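Local atomic coordinates of gamma-glutamyl-gamma-aminobutyrate hydrolase PuuD (Escherichia coli, PDB entry 6VTV), a protein that hydrolyses the gamma-glutamyl linkage of gamma-glutamyl-gamma-aminobutyrate, releasing 4-aminobutanoate and glutamate in the last step of the pathway from putrescine to 4-aminobutanoate. Residues B[134-139]-B[185-190]; B[141-146]-B[203-208]. All coordinates share one frame; numbering follows the deposited sequence.

How the interactions relate
Interaction 1 (134-139 with 185-190) and interaction 2 (141-146 with 203-208) have centres 9 Å apart and share one manganese ion. Their segments alternate along the chain: 134-139 and 141-146 belong to the single loop between strand 132-133 and helix 153-156, while 185-190 follows strand 180-183, and the turn at 203-208 leads from strand 198-203 into strand 209-214. The two meet where the carbonyl O of His145 lies 2.6 Å from Ser185 OG and 3.2 Å from His187 N, both probable hydrogen bonds. Ser185, His187 and His145, with His161 and Glu210, bind the metal, which thus ties together loops and strands far apart in sequence.

Interaction 1 of 2, residues B[134-139]-B[185-190]; sequences RKLCEQ and SLHGQG. With MN (manganese (II) ion), chain D.
Leu136 meets the 185-190 loop just where that loop folds back on itself through a histidine-to-carbonyl bond, and its CD1 fits against both partners of that bond. His187 ND1 donates to Gln189 O at 2.8 Å, with the oxygen in the ring plane, while NE2 at the other side of the imidazole binds manganese at 2.2 Å. Leu136 CD1 lies 3.3 Å from Gln189 O and approaches the His187 ring obliquely beside ND1; CD2 of the same leucine packs on the backbone of Gly190. CG of Leu136 stands anti to its own carbonyl carbon (chi1 -67°) and rests against Gly188 O.

The backbone of Leu136 takes part as well. Leu136 N donates to Gly188 O at 2.9 Å in a nearly straight bond (174°), and a water that donates to the same oxygen accepts from Cys137 N, giving a second link between the loops. The Leu136 N to Gly188 O bond lies just beyond the short antiparallel pair of strands 132-133 and 190-191. Gln189 lies side by side with Arg134, and its NE2 makes a weak, bent bond of 3.5 Å to Arg134 O. The guanidinium of Arg134 is engaged elsewhere, in salt bridges with Glu85 and Glu89 and in hydrogen bonds to Asn86 O and Asp88 O.

Ser185 OG, also 2.2 Å from manganese, joins His187 in the metal site, and the His187 side chain lies about 4 Å from that of Cys118, the predicted nucleophile, at their nearest atoms. Held by a carbonyl at ND1 and by manganese at NE2, the imidazole is fixed in its rotation, and the ND1 bond is consistent with NE2 being the nitrogen left to bind the metal.

Interaction 2 of 2, residues B[141-146]-B[203-208]; sequences ELLEHR and RSPDGL. With MN (manganese (II) ion), chain D.
His145 and Asp206 reach toward each other tip to tip, the imidazole and carboxylate planes turned 34° apart. His145 NE2 donates to the syn lone pair of Asp206 OD2 at 2.9 Å, with the oxygen tilted 17° from the ring plane. The anti lone pair of Asp206 OD2 receives Leu143 N at 2.7 Å, and this oxygen thus grips both the ring and the backbone of the 141-146 loop. With Asp206 CG set between its backbone N and carbonyl carbon (chi1 54°), that carbon comes against Leu142 CD2.

Leu208 approaches the imidazole from another direction: Leu208 CD2 lies over one face, 3.6 Å from the centroid of the His145 ring, as a CH-pi contact offset toward the rim. Ser204 OG is at the ring edge, near CE1. On the flanks, the Leu142 side chain crosses that of Asp206 at about a right angle, and Leu143 CD1 packs across Pro205 CD.

The other carboxylate oxygen, OD1, accepts from Ser204 OG and from Leu208 N, the latter closing an Asx turn that overlaps the type I beta turn from Ser204 to Gly207. Because His145 ND1 binds manganese at 2.3 Å, Asp206 is a second-shell carboxylate that orients a first-shell ligand and may make the imidazole a stronger donor to the metal.

Interaction 1 of 2, residues B[134-139]-B[185-190]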
loop_
_atom_site.group_PDB
_atom_site.type_symbol
_atom_site.label_atom_id
_atom_site.label_comp_id
_atom_site.label_asym_id
_atom_site.label_seq_id
_atom_site.Cartn_x
_atom_site.Cartn_y
_atom_site.Cartn_z
ATOM N N ARG B 134 -17.960 11.185 -20.105
ATOM C CA ARG B 134 -17.301 9.900 -20.310
ATOM C C ARG B 134 -16.324 9.919 -21.478
ATOM O O ARG B 134 -15.406 9.091 -21.513
ATOM C CB ARG B 134 -18.345 8.800 -20.512
ATOM C CG ARG B 134 -19.104 8.464 -19.239
ATOM C CD ARG B 134 -20.447 7.814 -19.519
ATOM N NE ARG B 134 -20.312 6.418 -19.919
ATOM C CZ ARG B 134 -21.320 5.551 -19.946
ATOM N NH1 ARG B 134 -22.538 5.939 -19.591
ATOM N NH2 ARG B 134 -21.112 4.297 -20.323
ATOM N N LYS B 135 -16.494 10.843 -22.425
ATOM C CA LYS B 135 -15.615 10.964 -23.594
ATOM C C LYS B 135 -15.449 12.454 -23.890
ATOM O O LYS B 135 -16.250 13.042 -24.622
ATOM C CB LYS B 135 -16.175 10.216 -24.798
ATOM C CG LYS B 135 -16.289 8.711 -24.615
ATOM C CD LYS B 135 -14.928 8.039 -24.664
ATOM C CE LYS B 135 -14.413 7.928 -26.088
ATOM N NZ LYS B 135 -13.046 7.335 -26.129
ATOM N N LEU B 136 -14.406 13.059 -23.314
ATOM C CA LEU B 136 -14.113 14.458 -23.608
ATOM C C LEU B 136 -13.813 14.666 -25.086
ATOM O O LEU B 136 -14.120 15.729 -25.639
ATOM C CB LEU B 136 -12.936 14.942 -22.761
ATOM C CG LEU B 136 -13.148 15.029 -21.248
ATOM C CD1 LEU B 136 -11.836 15.334 -20.540
ATOM C CD2 LEU B 136 -14.198 16.071 -20.898
ATOM N N CYS B 137 -13.220 13.666 -25.741
ATOM C CA CYS B 137 -12.889 13.792 -27.154
ATOM C C CYS B 137 -14.120 13.884 -28.043
ATOM O O CYS B 137 -13.991 14.281 -29.205
ATOM C CB CYS B 137 -12.017 12.613 -27.594
ATOM S SG CYS B 137 -12.819 11.001 -27.445
ATOM N N GLU B 138 -15.297 13.526 -27.540
ATOM C CA GLU B 138 -16.531 13.603 -28.311
ATOM C C GLU B 138 -17.251 14.935 -28.148
ATOM O O GLU B 138 -18.300 15.139 -28.772
ATOM C CB GLU B 138 -17.464 12.452 -27.920
ATOM C CG GLU B 138 -16.958 11.091 -28.371
ATOM C CD GLU B 138 -17.888 9.959 -27.986
ATOM O OE1 GLU B 138 -18.879 10.214 -27.266
ATOM O OE2 GLU B 138 -17.625 8.810 -28.399
ATOM N N GLN B 139 -16.721 15.840 -27.327
ATOM C CA GLN B 139 -17.272 17.180 -27.200
ATOM C C GLN B 139 -16.450 18.125 -28.063
ATOM O O GLN B 139 -15.277 18.373 -27.745
ATOM C CB GLN B 139 -17.257 17.636 -25.742
ATOM C CG GLN B 139 -17.568 16.534 -24.738
ATOM C CD GLN B 139 -18.912 15.874 -24.986
ATOM O OE1 GLN B 139 -19.900 16.545 -25.285
ATOM N NE2 GLN B 139 -18.954 14.552 -24.862
ATOM N N SER B 185 -1.926 17.291 -18.532
ATOM C CA SER B 185 -3.282 16.796 -18.752
ATOM C C SER B 185 -3.200 15.366 -19.260
ATOM O O SER B 185 -2.610 15.114 -20.314
ATOM C CB SER B 185 -4.036 17.685 -19.746
ATOM O OG SER B 185 -5.430 17.424 -19.728
ATOM N N LEU B 186 -3.782 14.430 -18.510
ATOM C CA LEU B 186 -3.786 13.017 -18.874
ATOM C C LEU B 186 -5.134 12.398 -18.494
ATOM O O LEU B 186 -5.226 11.479 -17.682
ATOM C CB LEU B 186 -2.637 12.263 -18.202
ATOM C CG LEU B 186 -1.200 12.768 -18.350
ATOM C CD1 LEU B 186 -0.861 13.741 -17.233
ATOM C CD2 LEU B 186 -0.220 11.603 -18.354
ATOM N N HIS B 187 -6.211 12.903 -19.093
ATOM C CA HIS B 187 -7.542 12.428 -18.744
ATOM C C HIS B 187 -8.457 12.493 -19.958
ATOM O O HIS B 187 -8.469 13.490 -20.686
ATOM C CB HIS B 187 -8.137 13.241 -17.587
ATOM C CG HIS B 187 -8.225 14.711 -17.856
ATOM N ND1 HIS B 187 -9.426 15.358 -18.051
ATOM C CD2 HIS B 187 -7.267 15.663 -17.946
ATOM C CE1 HIS B 187 -9.204 16.643 -18.257
ATOM N NE2 HIS B 187 -7.902 16.855 -18.199
ATOM N N GLY B 188 -9.218 11.420 -20.166
ATOM C CA GLY B 188 -10.208 11.364 -21.224
ATOM C C GLY B 188 -11.606 11.606 -20.700
ATOM O O GLY B 188 -12.562 11.731 -21.471
ATOM N N GLN B 189 -11.734 11.662 -19.378
ATOM C CA GLN B 189 -12.980 12.001 -18.715
ATOM C C GLN B 189 -12.792 13.287 -17.921
ATOM O O GLN B 189 -11.666 13.700 -17.625
ATOM C CB GLN B 189 -13.453 10.867 -17.793
ATOM C CG GLN B 189 -13.670 9.542 -18.512
ATOM C CD GLN B 189 -14.554 8.587 -17.731
ATOM O OE1 GLN B 189 -14.753 8.749 -16.528
ATOM N NE2 GLN B 189 -15.092 7.586 -18.417
ATOM N N GLY B 190 -13.908 13.927 -17.587
ATOM C CA GLY B 190 -13.848 15.177 -16.852
ATOM C C GLY B 190 -15.180 15.491 -16.214
ATOM O O GLY B 190 -16.182 14.811 -16.442
HETATM MN MN MN D . -6.859 18.767 -18.637
HETATM O O HOH W 1 -11.694 11.460 -24.204
HETATM O O HOH W 2 -5.560 18.568 -16.753
#

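Interaction 2 of 2, residues B[141-146]-B[203-208]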
loop_
_atom_site.group_PDB
_atom_site.type_symbol
_atom_site.label_atom_id
_atom_site.label_comp_id
_atom_site.label_asym_id
_atom_site.label_seq_id
_atom_site.Cartn_x
_atom_site.Cartn_y
_atom_site.Cartn_z
ATOM N N GLU B 141 -16.253 21.258 -28.400
ATOM C CA GLU B 141 -15.898 22.555 -27.840
ATOM C C GLU B 141 -14.686 22.505 -26.918
ATOM O O GLU B 141 -14.282 23.553 -26.401
ATOM C CB GLU B 141 -17.089 23.140 -27.070
ATOM C CG GLU B 141 -17.658 22.220 -25.991
ATOM C CD GLU B 141 -18.598 21.163 -26.543
ATOM O OE1 GLU B 141 -19.057 20.306 -25.760
ATOM O OE2 GLU B 141 -18.880 21.190 -27.759
ATOM N N LEU B 142 -14.094 21.336 -26.704
ATOM C CA LEU B 142 -13.066 21.158 -25.692
ATOM C C LEU B 142 -11.703 20.908 -26.324
ATOM O O LEU B 142 -11.589 20.479 -27.475
ATOM C CB LEU B 142 -13.423 19.998 -24.755
ATOM C CG LEU B 142 -14.726 20.159 -23.972
ATOM C CD1 LEU B 142 -14.936 18.988 -23.024
ATOM C CD2 LEU B 142 -14.728 21.478 -23.216
ATOM N N LEU B 143 -10.664 21.187 -25.541
ATOM C CA LEU B 143 -9.302 20.869 -25.930
ATOM C C LEU B 143 -9.061 19.364 -25.825
ATOM O O LEU B 143 -9.883 18.607 -25.300
ATOM C CB LEU B 143 -8.303 21.614 -25.042
ATOM C CG LEU B 143 -8.499 23.120 -24.869
ATOM C CD1 LEU B 143 -7.696 23.621 -23.679
ATOM C CD2 LEU B 143 -8.102 23.862 -26.133
ATOM N N GLU B 144 -7.910 18.929 -26.327
ATOM C CA GLU B 144 -7.488 17.539 -26.165
ATOM C C GLU B 144 -6.827 17.408 -24.801
ATOM O O GLU B 144 -5.689 17.838 -24.602
ATOM C CB GLU B 144 -6.548 17.117 -27.288
ATOM C CG GLU B 144 -6.084 15.671 -27.186
ATOM C CD GLU B 144 -7.239 14.696 -27.047
ATOM O OE1 GLU B 144 -7.892 14.392 -28.067
ATOM O OE2 GLU B 144 -7.498 14.239 -25.914
ATOM N N HIS B 145 -7.546 16.818 -23.849
ATOM C CA HIS B 145 -7.054 16.690 -22.485
ATOM C C HIS B 145 -6.280 15.401 -22.243
ATOM O O HIS B 145 -5.660 15.260 -21.184
ATOM C CB HIS B 145 -8.223 16.786 -21.498
ATOM C CG HIS B 145 -8.763 18.174 -21.337
ATOM N ND1 HIS B 145 -8.249 19.073 -20.426
ATOM C CD2 HIS B 145 -9.769 18.820 -21.975
ATOM C CE1 HIS B 145 -8.915 20.210 -20.508
ATOM N NE2 HIS B 145 -9.843 20.084 -21.440
ATOM N N ARG B 146 -6.292 14.469 -23.191
ATOM C CA ARG B 146 -5.566 13.219 -23.032
ATOM C C ARG B 146 -4.104 13.387 -23.420
ATOM O O ARG B 146 -3.747 14.236 -24.241
ATOM C CB ARG B 146 -6.188 12.117 -23.887
ATOM C CG ARG B 146 -7.589 11.727 -23.483
ATOM C CD ARG B 146 -8.217 10.823 -24.526
ATOM N NE ARG B 146 -8.281 11.473 -25.831
ATOM C CZ ARG B 146 -8.788 10.910 -26.922
ATOM N NH1 ARG B 146 -9.277 9.679 -26.869
ATOM N NH2 ARG B 146 -8.804 11.579 -28.067
ATOM N N ARG B 203 -10.505 26.463 -14.174
ATOM C CA ARG B 203 -11.023 25.983 -15.448
ATOM C C ARG B 203 -9.950 26.096 -16.521
ATOM O O ARG B 203 -9.155 27.039 -16.530
ATOM C CB ARG B 203 -12.256 26.772 -15.912
ATOM C CG ARG B 203 -13.465 26.703 -15.004
ATOM C CD ARG B 203 -14.595 27.529 -15.602
ATOM N NE ARG B 203 -15.797 27.525 -14.774
ATOM C CZ ARG B 203 -16.811 26.681 -14.936
ATOM N NH1 ARG B 203 -16.773 25.767 -15.895
ATOM N NH2 ARG B 203 -17.867 26.755 -14.136
ATOM N N SER B 204 -9.948 25.128 -17.439
ATOM C CA SER B 204 -9.155 25.242 -18.651
ATOM C C SER B 204 -9.797 26.276 -19.578
ATOM O O SER B 204 -10.958 26.644 -19.394
ATOM C CB SER B 204 -9.047 23.881 -19.341
ATOM O OG SER B 204 -10.248 23.138 -19.226
ATOM N N PRO B 205 -9.056 26.779 -20.575
ATOM C CA PRO B 205 -9.623 27.819 -21.454
ATOM C C PRO B 205 -10.866 27.387 -22.220
ATOM O O PRO B 205 -11.533 28.251 -22.805
ATOM C CB PRO B 205 -8.469 28.142 -22.413
ATOM C CG PRO B 205 -7.245 27.756 -21.669
ATOM C CD PRO B 205 -7.629 26.547 -20.866
ATOM N N ASP B 206 -11.200 26.098 -22.240
ATOM C CA ASP B 206 -12.409 25.616 -22.894
ATOM C C ASP B 206 -13.598 25.524 -21.944
ATOM O O ASP B 206 -14.653 25.017 -22.339
ATOM C CB ASP B 206 -12.153 24.253 -23.548
ATOM C CG ASP B 206 -11.585 23.230 -22.576
ATOM O OD1 ASP B 206 -11.487 23.530 -21.367
ATOM O OD2 ASP B 206 -11.234 22.118 -23.026
ATOM N N GLY B 207 -13.451 25.995 -20.707
ATOM C CA GLY B 207 -14.524 25.965 -19.738
ATOM C C GLY B 207 -14.596 24.714 -18.890
ATOM O O GLY B 207 -15.384 24.680 -17.936
ATOM N N LEU B 208 -13.803 23.689 -19.200
ATOM C CA LEU B 208 -13.834 22.453 -18.428
ATOM C C LEU B 208 -13.316 22.693 -17.016
ATOM O O LEU B 208 -12.271 23.321 -16.823
ATOM C CB LEU B 208 -12.997 21.372 -19.111
ATOM C CG LEU B 208 -13.038 20.000 -18.433
ATOM C CD1 LEU B 208 -14.334 19.270 -18.765
ATOM C CD2 LEU B 208 -11.830 19.158 -18.812
HETATM MN MN MN D . -6.859 18.767 -18.637
HETATM O O HOH W 2 -5.560 18.568 -16.753
#